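Local structure of putative cytochrome C (Sinorhizobium meliloti, 4PWA) at residues A[40-51]-A[73-84]. The protein is a c-type cytochrome that binds heme c covalently and probably carries electrons in bacterial sulfite oxidation. Numbering follows the deposited sequence.
Sequences LDELKPDAERVN and EAVALYVSTVAG. With HEC (heme c), chain E.
Val-50 is the side chain to follow, because it reaches both helix 69-82 and the heme. Its CB sits 4.0 Å from Ala-76 CB. From there the two methyls part: CG1, anti to the backbone N (chi1 180°), lies over Ala-76 CA at 3.7 Å and also touches the heme methyl CMB, while CG2 meets Val-79 CG1 at 3.9 Å and lies near a second ring methyl, CMA. Val-79 CG1 is a shared point, since Pro-45 CG and Leu-40 CD1 come onto it too, each side chain crossing that of Val-79 at about a right angle. Leu-40 CD2 turns instead to the heme, 3.7 Å from CMA.

Small residues let the backbones close in. Ala-76 CB rests 3.5 Å from Ala-47 O, and Ser-80 CB fits against Pro-45 O and Ala-47 N. A water donates to both Pro-45 O and Ser-80 O, bridging 40-51 and 73-84 beside that point.

At the far end, Gly-84 N gives Asp-41 OD1 a nearly straight bond (2.9 Å, 175°), arriving from above the carboxylate plane. The other oxygen, OD2, accepts from Ala-28 N, so the carboxylate links the turn after helix 69-82 to the loop that follows strand 26-27.

Asp-46 N-caps the next helix through OD1 and Arg-49 N. From that helix Arg-49 extends to a heme propionate, its NE pointing almost straight at O1A (2.8 Å) and its NH2 bonding O2A. Helix 69-82 also packs on helix 4-16, Val-75 against Ile-12; with His-25 and Met-61 as axial iron ligands, this is consistent with the class I cytochrome c fold.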
loop_
_atom_site.group_PDB
_atom_site.type_symbol
_atom_site.label_atom_id
_atom_site.label_comp_id
_atom_site.label_asym_id
_atom_site.label_seq_id
_atom_site.Cartn_x
_atom_site.Cartn_y
_atom_site.Cartn_z
ATOM N N LEU A 40 -4.783 13.775 3.311
ATOM C CA LEU A 40 -5.175 15.157 3.049
ATOM C C LEU A 40 -6.680 15.374 3.224
ATOM O O LEU A 40 -7.126 16.505 3.438
ATOM C CB LEU A 40 -4.701 15.612 1.662
ATOM C CG LEU A 40 -3.171 15.627 1.449
ATOM C CD1 LEU A 40 -2.814 16.023 0.022
ATOM C CD2 LEU A 40 -2.438 16.549 2.477
ATOM N N ASP A 41 -7.461 14.304 3.151
ATOM C CA ASP A 41 -8.893 14.385 3.477
ATOM C C ASP A 41 -9.099 14.600 4.977
ATOM O O ASP A 41 -10.145 15.104 5.404
ATOM C CB ASP A 41 -9.638 13.129 3.031
ATOM C CG ASP A 41 -9.650 12.955 1.514
ATOM O OD1 ASP A 41 -9.758 13.968 0.772
ATOM O OD2 ASP A 41 -9.576 11.788 1.055
ATOM N N GLU A 42 -8.096 14.220 5.766
ATOM C CA GLU A 42 -8.106 14.437 7.205
ATOM C C GLU A 42 -7.534 15.808 7.559
ATOM O O GLU A 42 -8.078 16.520 8.380
ATOM C CB GLU A 42 -7.304 13.330 7.900
ATOM C CG GLU A 42 -7.136 13.482 9.405
ATOM C CD GLU A 42 -8.424 13.349 10.202
ATOM O OE1 GLU A 42 -9.518 13.113 9.622
ATOM O OE2 GLU A 42 -8.324 13.492 11.443
ATOM N N LEU A 43 -6.421 16.162 6.943
ATOM C CA LEU A 43 -5.765 17.433 7.221
ATOM C C LEU A 43 -6.652 18.614 6.794
ATOM O O LEU A 43 -6.839 19.560 7.562
ATOM C CB LEU A 43 -4.414 17.471 6.510
ATOM C CG LEU A 43 -3.241 18.157 7.196
ATOM C CD1 LEU A 43 -3.051 17.621 8.607
ATOM C CD2 LEU A 43 -1.973 17.958 6.340
ATOM N N LYS A 44 -7.237 18.516 5.600
ATOM C CA LYS A 44 -8.072 19.576 5.019
ATOM C C LYS A 44 -7.375 20.936 5.097
ATOM O O LYS A 44 -7.905 21.878 5.680
ATOM C CB LYS A 44 -9.464 19.654 5.689
ATOM C CG LYS A 44 -10.320 18.377 5.572
ATOM C CD LYS A 44 -11.813 18.631 5.886
ATOM C CE LYS A 44 -12.364 17.700 6.981
ATOM N NZ LYS A 44 -12.435 16.207 6.632
ATOM N N PRO A 45 -6.183 21.037 4.493
ATOM C CA PRO A 45 -5.383 22.259 4.533
ATOM C C PRO A 45 -5.920 23.353 3.612
ATOM O O PRO A 45 -6.535 23.043 2.590
ATOM C CB PRO A 45 -4.026 21.792 4.001
ATOM C CG PRO A 45 -4.366 20.754 3.006
ATOM C CD PRO A 45 -5.612 20.053 3.551
ATOM N N ASP A 46 -5.681 24.613 3.968
ATOM C CA ASP A 46 -5.964 25.721 3.052
ATOM C C ASP A 46 -4.881 25.852 1.962
ATOM O O ASP A 46 -3.805 25.260 2.062
ATOM C CB ASP A 46 -6.162 27.043 3.808
ATOM C CG ASP A 46 -4.939 27.460 4.616
ATOM O OD1 ASP A 46 -3.797 27.210 4.180
ATOM O OD2 ASP A 46 -5.128 28.047 5.703
ATOM N N ALA A 47 -5.201 26.629 0.930
ATOM C CA ALA A 47 -4.347 26.820 -0.242
ATOM C C ALA A 47 -2.931 27.238 0.134
ATOM O O ALA A 47 -1.958 26.714 -0.405
ATOM C CB ALA A 47 -4.977 27.855 -1.195
ATOM N N GLU A 48 -2.819 28.169 1.072
ATOM C CA GLU A 48 -1.506 28.644 1.505
ATOM C C GLU A 48 -0.655 27.513 2.093
ATOM O O GLU A 48 0.534 27.414 1.810
ATOM C CB GLU A 48 -1.634 29.780 2.521
ATOM C CG GLU A 48 -0.341 30.561 2.691
ATOM C CD GLU A 48 -0.452 31.655 3.725
ATOM O OE1 GLU A 48 -0.573 32.845 3.339
ATOM O OE2 GLU A 48 -0.434 31.321 4.932
ATOM N N ARG A 49 -1.274 26.669 2.909
ATOM C CA ARG A 49 -0.554 25.598 3.599
ATOM C C ARG A 49 0.004 24.586 2.602
ATOM O O ARG A 49 1.140 24.119 2.754
ATOM C CB ARG A 49 -1.463 24.899 4.614
ATOM C CG ARG A 49 -0.747 23.870 5.472
ATOM C CD ARG A 49 -1.637 23.306 6.582
ATOM N NE ARG A 49 -0.900 22.332 7.383
ATOM C CZ ARG A 49 -1.395 21.661 8.417
ATOM N NH1 ARG A 49 -2.649 21.852 8.816
ATOM N NH2 ARG A 49 -0.620 20.798 9.072
ATOM N N VAL A 50 -0.788 24.262 1.581
ATOM C CA VAL A 50 -0.338 23.358 0.525
ATOM C C VAL A 50 0.806 23.982 -0.265
ATOM O O VAL A 50 1.848 23.347 -0.465
ATOM C CB VAL A 50 -1.470 22.974 -0.458
ATOM C CG1 VAL A 50 -0.931 22.030 -1.549
ATOM C CG2 VAL A 50 -2.654 22.324 0.277
ATOM N N ASN A 51 0.595 25.223 -0.714
ATOM C CA ASN A 51 1.554 25.926 -1.544
ATOM C C ASN A 51 2.904 25.996 -0.823
ATOM O O ASN A 51 3.951 25.689 -1.395
ATOM C CB ASN A 51 1.014 27.325 -1.859
ATOM C CG ASN A 51 1.842 28.069 -2.908
ATOM O OD1 ASN A 51 3.072 28.011 -2.908
ATOM N ND2 ASN A 51 1.160 28.783 -3.798
ATOM N N GLU A 73 0.284 26.654 -7.661
ATOM C CA GLU A 73 -0.949 27.321 -7.235
ATOM C C GLU A 73 -2.156 26.462 -7.548
ATOM O O GLU A 73 -3.099 26.419 -6.770
ATOM C CB GLU A 73 -1.135 28.668 -7.933
ATOM C CG GLU A 73 -0.287 29.782 -7.396
ATOM C CD GLU A 73 -0.503 31.084 -8.161
ATOM O OE1 GLU A 73 -1.683 31.447 -8.409
ATOM O OE2 GLU A 73 0.504 31.745 -8.522
ATOM N N ALA A 74 -2.122 25.787 -8.699
ATOM C CA ALA A 74 -3.287 25.046 -9.183
ATOM C C ALA A 74 -3.527 23.794 -8.327
ATOM O O ALA A 74 -4.662 23.522 -7.922
ATOM C CB ALA A 74 -3.129 24.706 -10.654
ATOM N N VAL A 75 -2.460 23.069 -8.008
ATOM C CA VAL A 75 -2.558 21.944 -7.086
ATOM C C VAL A 75 -2.883 22.387 -5.654
ATOM O O VAL A 75 -3.491 21.633 -4.922
ATOM C CB VAL A 75 -1.264 21.069 -7.071
ATOM C CG1 VAL A 75 -0.202 21.688 -6.214
ATOM C CG2 VAL A 75 -1.581 19.674 -6.580
ATOM N N ALA A 76 -2.469 23.592 -5.250
ATOM C CA ALA A 76 -2.845 24.134 -3.931
ATOM C C ALA A 76 -4.342 24.448 -3.885
ATOM O O ALA A 76 -5.036 24.041 -2.952
ATOM C CB ALA A 76 -2.029 25.372 -3.589
ATOM N N LEU A 77 -4.829 25.168 -4.892
ATOM C CA LEU A 77 -6.262 25.431 -5.039
ATOM C C LEU A 77 -7.092 24.138 -5.043
ATOM O O LEU A 77 -8.122 24.052 -4.365
ATOM C CB LEU A 77 -6.540 26.221 -6.326
ATOM C CG LEU A 77 -8.013 26.512 -6.634
ATOM C CD1 LEU A 77 -8.685 27.257 -5.461
ATOM C CD2 LEU A 77 -8.169 27.300 -7.953
ATOM N N TYR A 78 -6.632 23.144 -5.803
ATOM C CA TYR A 78 -7.347 21.883 -5.977
ATOM C C TYR A 78 -7.496 21.159 -4.654
ATOM O O TYR A 78 -8.602 20.880 -4.209
ATOM C CB TYR A 78 -6.616 20.992 -7.005
ATOM C CG TYR A 78 -7.053 19.538 -7.024
ATOM C CD1 TYR A 78 -8.311 19.173 -7.493
ATOM C CD2 TYR A 78 -6.207 18.530 -6.575
ATOM C CE1 TYR A 78 -8.720 17.855 -7.508
ATOM C CE2 TYR A 78 -6.603 17.196 -6.584
ATOM C CZ TYR A 78 -7.857 16.870 -7.043
ATOM O OH TYR A 78 -8.258 15.572 -7.033
ATOM N N VAL A 79 -6.362 20.846 -4.036
ATOM C CA VAL A 79 -6.356 20.140 -2.773
ATOM C C VAL A 79 -7.253 20.826 -1.730
ATOM O O VAL A 79 -8.069 20.181 -1.073
ATOM C CB VAL A 79 -4.943 20.038 -2.215
ATOM C CG1 VAL A 79 -4.976 19.426 -0.794
ATOM C CG2 VAL A 79 -4.040 19.220 -3.166
ATOM N N SER A 80 -7.115 22.140 -1.599
ATOM C CA SER A 80 -7.833 22.864 -0.574
ATOM C C SER A 80 -9.335 22.908 -0.832
ATOM O O SER A 80 -10.116 23.085 0.107
ATOM C CB SER A 80 -7.280 24.274 -0.436
ATOM O OG SER A 80 -7.223 24.892 -1.703
ATOM N N THR A 81 -9.737 22.748 -2.086
ATOM C CA THR A 81 -11.155 22.743 -2.440
ATOM C C THR A 81 -11.794 21.372 -2.278
ATOM O O THR A 81 -12.929 21.275 -1.817
ATOM C CB THR A 81 -11.364 23.168 -3.902
ATOM O OG1 THR A 81 -10.684 24.397 -4.137
ATOM C CG2 THR A 81 -12.838 23.330 -4.214
ATOM N N VAL A 82 -11.082 20.320 -2.676
ATOM C CA VAL A 82 -11.684 18.983 -2.738
ATOM C C VAL A 82 -11.449 18.115 -1.520
ATOM O O VAL A 82 -12.116 17.103 -1.384
ATOM C CB VAL A 82 -11.247 18.171 -3.987
ATOM C CG1 VAL A 82 -11.570 18.929 -5.264
ATOM C CG2 VAL A 82 -9.764 17.780 -3.914
ATOM N N ALA A 83 -10.522 18.488 -0.637
ATOM C CA ALA A 83 -10.193 17.629 0.517
ATOM C C ALA A 83 -11.453 17.301 1.336
ATOM O O ALA A 83 -12.253 18.191 1.636
ATOM C CB ALA A 83 -9.142 18.268 1.383
ATOM N N GLY A 84 -11.640 16.015 1.635
ATOM C CA GLY A 84 -12.809 15.529 2.375
ATOM C C GLY A 84 -13.975 15.042 1.512
ATOM O O GLY A 84 -14.923 14.440 2.022
HETATM FE FE HEC E . 3.284 15.885 0.900
HETATM C CHA HEC E . 3.173 16.887 4.155
HETATM C CHB HEC E . 0.853 18.066 0.087
HETATM C CHC HEC E . 3.837 15.205 -2.384
HETATM C CHD HEC E . 5.134 13.168 1.741
HETATM N NA HEC E . 2.253 17.251 1.912
HETATM C C1A HEC E . 2.296 17.465 3.273
HETATM C C2A HEC E . 1.278 18.440 3.615
HETATM C C3A HEC E . 0.623 18.761 2.505
HETATM C C4A HEC E . 1.218 18.006 1.410
HETATM C CMA HEC E . -0.550 19.748 2.415
HETATM C CAA HEC E . 1.007 18.982 5.034
HETATM C CBA HEC E . 2.093 20.001 5.344
HETATM C CGA HEC E . 1.837 20.697 6.657
HETATM O O1A HEC E . 1.795 21.954 6.653
HETATM O O2A HEC E . 1.671 20.016 7.711
HETATM N NB HEC E . 2.503 16.514 -0.798
HETATM C C1B HEC E . 1.540 17.481 -0.945
HETATM C C2B HEC E . 1.436 17.809 -2.350
HETATM C C3B HEC E . 2.225 16.989 -3.024
HETATM C C4B HEC E . 2.938 16.184 -2.066
HETATM C CMB HEC E . 0.425 18.781 -2.994
HETATM C CAB HEC E . 2.424 16.952 -4.554
HETATM C CBB HEC E . 3.127 18.213 -5.081
HETATM N NC HEC E . 4.259 14.430 -0.118
HETATM C C1C HEC E . 4.429 14.353 -1.480
HETATM C C2C HEC E . 5.527 13.461 -1.790
HETATM C C3C HEC E . 5.724 12.729 -0.678
HETATM C C4C HEC E . 5.027 13.432 0.404
HETATM C CMC HEC E . 5.716 12.954 -3.231
HETATM C CAC HEC E . 6.638 11.490 -0.422
HETATM C CBC HEC E . 7.762 11.029 -1.374
HETATM N ND HEC E . 4.024 15.152 2.666
HETATM C C1D HEC E . 4.784 13.999 2.772
HETATM C C2D HEC E . 5.174 13.782 4.144
HETATM C C3D HEC E . 4.569 14.942 4.916
HETATM C C4D HEC E . 3.866 15.729 3.919
HETATM C CMD HEC E . 6.009 12.614 4.703
HETATM C CAD HEC E . 4.674 15.196 6.437
HETATM C CBD HEC E . 5.617 16.359 6.687
HETATM C CGD HEC E . 5.927 16.453 8.159
HETATM O O1D HEC E . 5.069 16.992 8.908
HETATM O O2D HEC E . 7.040 16.008 8.570
HETATM O O HOH W 1 -9.031 21.872 2.569
#